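Beta-porphyranase A (PDB 4AW7) cleaves the beta-1,4 linkages between galactose and 6-sulfated L-galactose in the red-algal polysaccharide porphyran, releasing mostly disaccharides. Local coordinates at residues Tyr285-Asn298 / Arg354-Lys366. Sequence-based numbering, arbitrary orientation. Where two conformers were deposited one is given.
Sequences YDDISSVRSVSSFN and RLNDKKYFFELWK
K358 runs as an extended chain past V294, V291, S290 and Y285. Its CB points along the contact rather than into it; CG, turned anti to the carbonyl carbon, lies against V294 CG2 at 4.2 Å and close to V291 CG1, and this rotation sends the straight remainder of the chain on toward S290 and Y285. Farther out, CE passes S290 O at 3.4 Å and comes to the edge of the Y285 ring, and NZ ends in hydrogen bonds to the backbone oxygens of S336 and A338, which satisfy the buried ammonium.

At the more exposed end, both terminal nitrogens of R354 grip a single carboxylate oxygen: NH2 donates to D287 OD1 at 3.1 Å, NH1 in a longer bond. OD1 is met on its syn side and lies near the guanidinium plane, while its anti lone pair takes the Y285 hydroxyl, OH to OD1 2.6 Å. A leucine in place of R354 would probably leave the D287 carboxylate without its counter-charge and its side chain less firmly fixed. Water 1 ties the same oxygen to the backbone N of D357.

Toward the other end, the F297 ring turns its edge toward the face of F361, centroids 5.3 Å apart and planes at 65°, with F297 CB over that face in a CH-pi contact. N298 OD1 sits at the edge of the F361 ring and accepts a nearly straight bond from W365 NE1 (3.0 Å, 173°); NE1 approaches in the N298 carbonyl plane, and OD1 lies in the plane of the indole.

Helices 293-298 and 359-365, inclined at 33° with axes 10.1 Å apart, thus pack largely through V294, F297, N298, F361 and W365. The first follows strand 268-276 and precedes strand 311-316, the beta-alpha-beta connection characteristic of the (beta/alpha)8-type catalytic barrel of this glycosidase.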
loop_
_atom_site.group_PDB
_atom_site.type_symbol
_atom_site.label_atom_id
_atom_site.label_comp_id
_atom_site.label_asym_id
_atom_site.label_seq_id
_atom_site.Cartn_x
_atom_site.Cartn_y
_atom_site.Cartn_z
ATOM N N TYR A 285 12.077 20.885 -3.977
ATOM C CA TYR A 285 12.638 20.238 -2.816
ATOM C C TYR A 285 13.127 21.243 -1.804
ATOM O O TYR A 285 13.768 22.253 -2.153
ATOM C CB TYR A 285 13.839 19.400 -3.248
ATOM C CG TYR A 285 14.552 18.730 -2.091
ATOM C CD1 TYR A 285 14.133 17.479 -1.582
ATOM C CD2 TYR A 285 15.656 19.327 -1.499
ATOM C CE1 TYR A 285 14.785 16.910 -0.514
ATOM C CE2 TYR A 285 16.325 18.747 -0.434
ATOM C CZ TYR A 285 15.884 17.528 0.058
ATOM O OH TYR A 285 16.543 16.939 1.107
ATOM N N ASP A 286 12.832 20.938 -0.550
ATOM C CA ASP A 286 13.327 21.641 0.618
ATOM C C ASP A 286 13.832 20.600 1.638
ATOM O O ASP A 286 13.066 19.705 1.924
ATOM C CB ASP A 286 12.131 22.399 1.210
ATOM C CG ASP A 286 12.491 23.214 2.411
ATOM O OD1 ASP A 286 12.539 22.664 3.508
ATOM O OD2 ASP A 286 12.718 24.426 2.259
ATOM N N ASP A 287 15.026 20.744 2.220
ATOM C CA ASP A 287 15.555 19.756 3.195
ATOM C C ASP A 287 14.663 19.496 4.411
ATOM O O ASP A 287 14.748 18.423 4.986
ATOM C CB ASP A 287 16.928 20.141 3.776
ATOM C CG ASP A 287 18.122 19.701 2.932
ATOM O OD1 ASP A 287 18.110 18.642 2.270
ATOM O OD2 ASP A 287 19.157 20.423 3.009
ATOM N N ILE A 288 13.852 20.445 4.836
ATOM C CA ILE A 288 12.981 20.189 5.993
ATOM C C ILE A 288 11.605 19.745 5.559
ATOM O O ILE A 288 11.084 18.730 6.021
ATOM C CB ILE A 288 12.813 21.423 6.887
ATOM C CG1 ILE A 288 14.169 21.836 7.491
ATOM C CG2 ILE A 288 11.765 21.113 7.969
ATOM C CD1 ILE A 288 14.209 23.277 8.047
ATOM N N SER A 289 11.000 20.450 4.625
ATOM C CA SER A 289 9.658 20.075 4.315
ATOM C C SER A 289 9.575 18.738 3.544
ATOM O O SER A 289 8.684 17.954 3.765
ATOM C CB SER A 289 8.898 21.231 3.667
ATOM O OG SER A 289 8.948 21.188 2.293
ATOM N N SER A 290 10.540 18.469 2.670
ATOM C CA SER A 290 10.431 17.322 1.783
ATOM C C SER A 290 10.753 15.997 2.483
ATOM O O SER A 290 10.333 14.938 2.005
ATOM C CB SER A 290 11.287 17.525 0.533
ATOM O OG SER A 290 10.974 18.750 -0.144
ATOM N N VAL A 291 11.392 16.022 3.654
ATOM C CA VAL A 291 11.581 14.802 4.468
ATOM C C VAL A 291 10.414 14.478 5.413
ATOM O O VAL A 291 10.377 13.348 5.973
ATOM C CB VAL A 291 12.899 14.813 5.265
ATOM C CG1 VAL A 291 14.043 15.090 4.323
ATOM C CG2 VAL A 291 12.867 15.809 6.443
ATOM N N ARG A 292 9.442 15.359 5.546
ATOM C CA ARG A 292 8.283 15.092 6.409
ATOM C C ARG A 292 7.563 13.780 5.940
ATOM O O ARG A 292 7.005 13.024 6.757
ATOM C CB ARG A 292 7.333 16.309 6.475
ATOM C CG ARG A 292 7.940 17.566 7.100
ATOM C CD ARG A 292 7.082 18.880 7.020
ATOM N NE ARG A 292 7.791 20.006 7.660
ATOM C CZ ARG A 292 7.721 21.293 7.310
ATOM N NH1 ARG A 292 6.994 21.683 6.269
ATOM N NH2 ARG A 292 8.410 22.209 8.009
ATOM N N SER A 293 7.614 13.480 4.636
ATOM C CA SER A 293 7.044 12.235 4.055
ATOM C C SER A 293 7.494 10.941 4.680
ATOM O O SER A 293 6.804 9.923 4.597
ATOM C CB SER A 293 7.386 12.185 2.536
ATOM O OG SER A 293 6.721 13.197 1.840
ATOM N N VAL A 294 8.689 10.932 5.257
ATOM C CA VAL A 294 9.230 9.702 5.827
ATOM C C VAL A 294 8.326 9.134 6.916
ATOM O O VAL A 294 8.177 7.930 7.022
ATOM C CB VAL A 294 10.663 9.902 6.343
ATOM C CG1 VAL A 294 11.124 8.741 7.215
ATOM C CG2 VAL A 294 11.608 10.099 5.129
ATOM N N SER A 295 7.709 9.986 7.720
ATOM C CA SER A 295 6.818 9.452 8.744
ATOM C C SER A 295 5.645 8.731 8.082
ATOM O O SER A 295 5.216 7.690 8.559
ATOM C CB SER A 295 6.365 10.491 9.777
ATOM O OG SER A 295 5.799 11.568 9.143
ATOM N N SER A 296 5.143 9.258 6.956
ATOM C CA SER A 296 4.069 8.625 6.199
ATOM C C SER A 296 4.529 7.296 5.647
ATOM O O SER A 296 3.774 6.326 5.658
ATOM C CB SER A 296 3.599 9.504 5.032
ATOM O OG SER A 296 3.041 10.698 5.514
ATOM N N PHE A 297 5.751 7.209 5.116
ATOM C CA PHE A 297 6.251 5.918 4.653
ATOM C C PHE A 297 6.080 4.882 5.760
ATOM O O PHE A 297 5.571 3.775 5.535
ATOM C CB PHE A 297 7.711 5.938 4.237
ATOM C CG PHE A 297 8.076 6.882 3.109
ATOM C CD1 PHE A 297 7.191 7.300 2.134
ATOM C CD2 PHE A 297 9.376 7.309 3.016
ATOM C CE1 PHE A 297 7.579 8.196 1.137
ATOM C CE2 PHE A 297 9.761 8.160 2.019
ATOM C CZ PHE A 297 8.870 8.632 1.096
ATOM N N ASN A 298 6.552 5.193 6.964
ATOM C CA ASN A 298 6.416 4.265 8.078
ATOM C C ASN A 298 4.972 3.961 8.437
ATOM O O ASN A 298 4.586 2.807 8.657
ATOM C CB ASN A 298 7.209 4.763 9.272
ATOM C CG ASN A 298 8.700 4.459 9.165
ATOM O OD1 ASN A 298 9.082 3.389 8.692
ATOM N ND2 ASN A 298 9.544 5.410 9.615
ATOM N N ARG A 354 24.460 14.558 -3.212
ATOM C CA ARG A 354 24.272 14.324 -1.788
ATOM C C ARG A 354 23.017 13.458 -1.600
ATOM O O ARG A 354 21.927 13.809 -2.040
ATOM C CB ARG A 354 24.121 15.672 -1.041
ATOM C CG ARG A 354 23.668 15.619 0.389
ATOM C CD ARG A 354 23.665 17.010 1.034
ATOM N NE ARG A 354 22.629 17.892 0.486
ATOM C CZ ARG A 354 21.357 17.902 0.900
ATOM N NH1 ARG A 354 20.945 17.063 1.855
ATOM N NH2 ARG A 354 20.491 18.759 0.357
ATOM N N LEU A 355 23.184 12.341 -0.923
ATOM C CA LEU A 355 22.063 11.516 -0.455
ATOM C C LEU A 355 21.378 12.213 0.722
ATOM O O LEU A 355 22.019 12.442 1.742
ATOM C CB LEU A 355 22.650 10.147 -0.072
ATOM C CG LEU A 355 21.684 9.103 0.420
ATOM C CD1 LEU A 355 20.596 8.794 -0.668
ATOM C CD2 LEU A 355 22.491 7.856 0.825
ATOM N N ASN A 356 20.101 12.582 0.578
ATOM C CA ASN A 356 19.402 13.326 1.627
ATOM C C ASN A 356 18.905 12.426 2.772
ATOM O O ASN A 356 19.087 11.202 2.742
ATOM C CB ASN A 356 18.328 14.242 1.037
ATOM C CG ASN A 356 17.179 13.503 0.400
ATOM O OD1 ASN A 356 16.738 12.456 0.911
ATOM N ND2 ASN A 356 16.625 14.066 -0.683
ATOM N N ASP A 357 18.291 13.034 3.787
ATOM C CA ASP A 357 17.952 12.309 5.003
ATOM C C ASP A 357 16.815 11.303 4.815
ATOM O O ASP A 357 16.550 10.540 5.756
ATOM C CB ASP A 357 17.635 13.259 6.177
ATOM C CG ASP A 357 18.856 13.867 6.798
ATOM O OD1 ASP A 357 20.006 13.561 6.384
ATOM O OD2 ASP A 357 18.656 14.618 7.780
ATOM N N LYS A 358 16.175 11.268 3.640
ATOM C CA LYS A 358 15.265 10.159 3.353
ATOM C C LYS A 358 15.974 8.807 3.429
ATOM O O LYS A 358 15.325 7.772 3.647
ATOM C CB LYS A 358 14.562 10.343 2.034
ATOM C CG LYS A 358 13.762 11.615 1.922
ATOM C CD LYS A 358 13.293 11.826 0.490
ATOM C CE LYS A 358 12.742 13.199 0.254
ATOM N NZ LYS A 358 12.240 13.321 -1.135
ATOM N N LYS A 359 17.295 8.791 3.293
ATOM C CA LYS A 359 18.060 7.581 3.475
ATOM C C LYS A 359 17.746 6.886 4.796
ATOM O O LYS A 359 17.850 5.664 4.876
ATOM C CB LYS A 359 19.579 7.870 3.396
ATOM C CG LYS A 359 20.135 8.626 4.611
ATOM C CD LYS A 359 21.542 9.197 4.385
ATOM C CE LYS A 359 22.056 9.829 5.654
ATOM N NZ LYS A 359 23.370 10.541 5.455
ATOM N N TYR A 360 17.391 7.649 5.831
ATOM C CA TYR A 360 17.176 7.053 7.155
ATOM C C TYR A 360 15.958 6.142 7.191
ATOM O O TYR A 360 15.927 5.249 8.024
ATOM C CB TYR A 360 17.089 8.112 8.257
ATOM C CG TYR A 360 18.411 8.802 8.516
ATOM C CD1 TYR A 360 19.518 8.064 8.919
ATOM C CD2 TYR A 360 18.551 10.182 8.426
ATOM C CE1 TYR A 360 20.754 8.667 9.182
ATOM C CE2 TYR A 360 19.787 10.806 8.695
ATOM C CZ TYR A 360 20.873 10.028 9.042
ATOM O OH TYR A 360 22.071 10.658 9.291
ATOM N N PHE A 361 14.987 6.321 6.300
ATOM C CA PHE A 361 13.911 5.348 6.219
ATOM C C PHE A 361 14.465 3.975 5.901
ATOM O O PHE A 361 14.105 2.968 6.507
ATOM C CB PHE A 361 12.889 5.760 5.143
ATOM C CG PHE A 361 11.859 4.702 4.866
ATOM C CD1 PHE A 361 10.866 4.398 5.776
ATOM C CD2 PHE A 361 11.880 4.021 3.675
ATOM C CE1 PHE A 361 9.954 3.395 5.514
ATOM C CE2 PHE A 361 10.974 2.996 3.402
ATOM C CZ PHE A 361 9.981 2.696 4.328
ATOM N N PHE A 362 15.375 3.929 4.925
ATOM C CA PHE A 362 15.992 2.678 4.526
ATOM C C PHE A 362 17.013 2.177 5.563
ATOM O O PHE A 362 17.147 0.980 5.784
ATOM C CB PHE A 362 16.551 2.802 3.128
ATOM C CG PHE A 362 15.481 3.148 2.109
ATOM C CD1 PHE A 362 14.602 2.191 1.677
ATOM C CD2 PHE A 362 15.353 4.430 1.628
ATOM C CE1 PHE A 362 13.620 2.496 0.777
ATOM C CE2 PHE A 362 14.374 4.738 0.697
ATOM C CZ PHE A 362 13.510 3.757 0.266
ATOM N N GLU A 363 17.715 3.086 6.220
ATOM C CA GLU A 363 18.619 2.680 7.311
ATOM C C GLU A 363 17.831 1.965 8.419
ATOM O O GLU A 363 18.237 0.907 8.901
ATOM C CB GLU A 363 19.352 3.885 7.883
ATOM C CG GLU A 363 20.484 3.464 8.832
ATOM C CD GLU A 363 21.651 2.825 8.046
ATOM O OE1 GLU A 363 22.136 3.481 7.167
ATOM O OE2 GLU A 363 22.077 1.651 8.272
ATOM N N LEU A 364 16.672 2.518 8.773
ATOM C CA LEU A 364 15.879 1.979 9.854
ATOM C C LEU A 364 15.524 0.507 9.594
ATOM O O LEU A 364 15.491 -0.309 10.527
ATOM C CB LEU A 364 14.579 2.804 9.987
ATOM C CG LEU A 364 13.514 2.358 10.968
ATOM C CD1 LEU A 364 14.070 2.474 12.402
ATOM C CD2 LEU A 364 12.239 3.161 10.811
ATOM N N TRP A 365 15.201 0.202 8.343
ATOM C CA TRP A 365 14.758 -1.117 7.944
ATOM C C TRP A 365 15.845 -1.999 7.365
ATOM O O TRP A 365 15.594 -3.112 6.927
ATOM C CB TRP A 365 13.581 -0.979 6.967
ATOM C CG TRP A 365 12.354 -0.415 7.635
ATOM C CD1 TRP A 365 11.908 0.857 7.593
ATOM C CD2 TRP A 365 11.459 -1.132 8.492
ATOM N NE1 TRP A 365 10.790 0.987 8.369
ATOM C CE2 TRP A 365 10.488 -0.230 8.927
ATOM C CE3 TRP A 365 11.372 -2.460 8.891
ATOM C CZ2 TRP A 365 9.429 -0.615 9.750
ATOM C CZ3 TRP A 365 10.318 -2.835 9.734
ATOM C CH2 TRP A 365 9.357 -1.903 10.118
ATOM N N LYS A 366 17.091 -1.537 7.380
ATOM C CA LYS A 366 18.151 -2.318 6.756
ATOM C C LYS A 366 18.324 -3.655 7.482
ATOM O O LYS A 366 18.239 -3.745 8.708
ATOM C CB LYS A 366 19.469 -1.527 6.729
ATOM C CG LYS A 366 20.571 -2.200 5.859
ATOM C CD LYS A 366 21.806 -1.290 5.817
ATOM C CE LYS A 366 23.106 -1.979 5.373
ATOM N NZ LYS A 366 24.171 -1.001 5.189
HETATM O O HOH W 1 18.581 15.974 4.100
#